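Local coordinates for putative nucleoside-diphosphate-sugar epimerase (Staphylococcus aureus subsp. aureus, PDB 3E48), which is of unknown function but probably binds NAD(P)H and may act as a nucleoside-diphosphate-sugar epimerase, at residues G13-N18 with T173-A178. Sequence-based numbering, arbitrary orientation.
Sequences GTHITN and TRNDIA
His15 and Ile16 of helix 11-22 pack against Arg174, Asn175 and Ala178 at the N-terminal end of helix 174-186, joining two helices of the Rossmann-type NAD(P)H-binding fold. Helix 11-22 directly follows the first strand, 3-6, and the loop that in such folds is usually the glycine-rich dinucleotide loop; the two short segments cross at -50° with their axes 8.7 Å apart.

The apolar part of the contact centres on Ala178, whose small side chain permits close approach: Ile16 CA and Ala178 CA lie 4.9 Å apart. Ala178 CB meets His15 CB at 3.6 Å and Ile16 CG1 at 3.8 Å, while Ile16 also packs on Leu5 of strand 3-6.

Beyond CB, the imidazole of His15 is laid over the opening backbone of the second helix. Its CG stands anti to the carbonyl carbon (chi1 -81°), and Asn175 N lies over one ring face, 4.0 Å above its plane and offset toward the rim. His15 CD2 rests 3.6 Å from Arg174 CB. The Arg174 side chain crosses that of His15 at about a right angle before its end leads away; Arg174 also forms a cation-pi contact with Tyr143.

Thr173 N-caps helix 174-186, its OG1 accepting from Asp176 N at 2.9 Å. A direct polar link between the helices comes from Gln19, whose NE2 donates to Asn175 O.

Water bridges complete the polar contacts, both in the plane of the imidazole at its edge. One water joins His15 NE2 to Arg174 NH1, accepting from the guanidinium; the other lies 2.6 Å from His15 ND1 and donates to Asn175 OD1.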
loop_
_atom_site.group_PDB
_atom_site.type_symbol
_atom_site.label_atom_id
_atom_site.label_comp_id
_atom_site.label_asym_id
_atom_site.label_seq_id
_atom_site.Cartn_x
_atom_site.Cartn_y
_atom_site.Cartn_z
ATOM N N GLY B 13 7.645 -12.629 -17.994
ATOM C CA GLY B 13 8.836 -13.408 -17.686
ATOM C C GLY B 13 9.521 -14.008 -18.902
ATOM O O GLY B 13 10.750 -14.101 -18.952
ATOM N N THR B 14 8.728 -14.421 -19.882
ATOM C CA THR B 14 9.272 -15.013 -21.098
ATOM C C THR B 14 10.097 -13.966 -21.846
ATOM O O THR B 14 11.195 -14.259 -22.333
ATOM C CB THR B 14 8.132 -15.567 -21.987
ATOM O OG1 THR B 14 7.495 -16.655 -21.306
ATOM C CG2 THR B 14 8.667 -16.066 -23.313
ATOM N N HIS B 15 9.575 -12.743 -21.923
ATOM C CA HIS B 15 10.291 -11.648 -22.577
ATOM C C HIS B 15 11.632 -11.421 -21.891
ATOM O O HIS B 15 12.678 -11.370 -22.542
ATOM C CB HIS B 15 9.475 -10.351 -22.505
ATOM C CG HIS B 15 8.396 -10.257 -23.536
ATOM N ND1 HIS B 15 8.643 -9.889 -24.841
ATOM C CD2 HIS B 15 7.067 -10.506 -23.460
ATOM C CE1 HIS B 15 7.513 -9.915 -25.525
ATOM N NE2 HIS B 15 6.542 -10.286 -24.710
ATOM N N ILE B 16 11.595 -11.287 -20.568
ATOM C CA ILE B 16 12.810 -11.051 -19.798
ATOM C C ILE B 16 13.829 -12.176 -19.941
ATOM O O ILE B 16 15.023 -11.917 -20.091
ATOM C CB ILE B 16 12.497 -10.854 -18.301
ATOM C CG1 ILE B 16 11.577 -9.638 -18.123
ATOM C CG2 ILE B 16 13.793 -10.652 -17.522
ATOM C CD1 ILE B 16 11.116 -9.417 -16.686
ATOM N N THR B 17 13.359 -13.420 -19.898
ATOM C CA THR B 17 14.258 -14.562 -20.016
ATOM C C THR B 17 14.900 -14.647 -21.398
ATOM O O THR B 17 16.104 -14.872 -21.509
ATOM C CB THR B 17 13.536 -15.891 -19.727
ATOM O OG1 THR B 17 12.938 -15.844 -18.425
ATOM C CG2 THR B 17 14.531 -17.053 -19.777
ATOM N N ASN B 18 14.110 -14.480 -22.454
ATOM C CA ASN B 18 14.685 -14.539 -23.795
ATOM C C ASN B 18 15.676 -13.400 -24.006
ATOM O O ASN B 18 16.709 -13.579 -24.652
ATOM C CB ASN B 18 13.599 -14.496 -24.874
ATOM C CG ASN B 18 12.813 -15.796 -24.960
ATOM O OD1 ASN B 18 13.388 -16.886 -24.901
ATOM N ND2 ASN B 18 11.502 -15.689 -25.112
ATOM N N THR B 173 4.675 -1.670 -24.043
ATOM C CA THR B 173 4.722 -3.080 -24.435
ATOM C C THR B 173 5.475 -3.905 -23.401
ATOM O O THR B 173 6.272 -3.371 -22.626
ATOM C CB THR B 173 5.447 -3.297 -25.790
ATOM O OG1 THR B 173 6.826 -2.935 -25.657
ATOM C CG2 THR B 173 4.808 -2.476 -26.891
ATOM N N ARG B 174 5.214 -5.208 -23.383
ATOM C CA ARG B 174 5.923 -6.077 -22.459
ATOM C C ARG B 174 7.379 -6.090 -22.899
ATOM O O ARG B 174 8.285 -6.129 -22.072
ATOM C CB ARG B 174 5.373 -7.506 -22.491
ATOM C CG ARG B 174 3.980 -7.660 -21.917
ATOM C CD ARG B 174 3.761 -9.074 -21.412
ATOM N NE ARG B 174 2.406 -9.250 -20.902
ATOM C CZ ARG B 174 1.366 -9.599 -21.649
ATOM N NH1 ARG B 174 1.521 -9.822 -22.947
ATOM N NH2 ARG B 174 0.164 -9.707 -21.099
ATOM N N ASN B 175 7.602 -6.061 -24.211
ATOM C CA ASN B 175 8.964 -6.057 -24.726
ATOM C C ASN B 175 9.761 -4.896 -24.134
ATOM O O ASN B 175 10.906 -5.073 -23.705
ATOM C CB ASN B 175 8.968 -5.952 -26.252
ATOM C CG ASN B 175 10.372 -5.855 -26.824
ATOM O OD1 ASN B 175 11.190 -6.758 -26.644
ATOM N ND2 ASN B 175 10.660 -4.755 -27.511
ATOM N N ASP B 176 9.159 -3.708 -24.099
ATOM C CA ASP B 176 9.847 -2.543 -23.548
ATOM C C ASP B 176 10.043 -2.625 -22.037
ATOM O O ASP B 176 11.061 -2.162 -21.511
ATOM C CB ASP B 176 9.113 -1.248 -23.918
ATOM C CG ASP B 176 9.328 -0.851 -25.373
ATOM O OD1 ASP B 176 10.302 -1.331 -25.994
ATOM O OD2 ASP B 176 8.536 -0.043 -25.895
ATOM N N ILE B 177 9.079 -3.207 -21.330
ATOM C CA ILE B 177 9.225 -3.348 -19.887
ATOM C C ILE B 177 10.422 -4.261 -19.669
ATOM O O ILE B 177 11.298 -3.973 -18.856
ATOM C CB ILE B 177 7.972 -3.985 -19.257
ATOM C CG1 ILE B 177 6.821 -2.979 -19.294
ATOM C CG2 ILE B 177 8.271 -4.432 -17.819
ATOM C CD1 ILE B 177 5.488 -3.568 -18.926
ATOM N N ALA B 178 10.464 -5.357 -20.422
ATOM C CA ALA B 178 11.565 -6.301 -20.303
ATOM C C ALA B 178 12.903 -5.641 -20.618
ATOM O O ALA B 178 13.898 -5.919 -19.950
ATOM C CB ALA B 178 11.333 -7.501 -21.218
HETATM O O HOH W 1 3.758 -10.187 -24.589
HETATM O O HOH W 2 10.985 -9.211 -25.870
#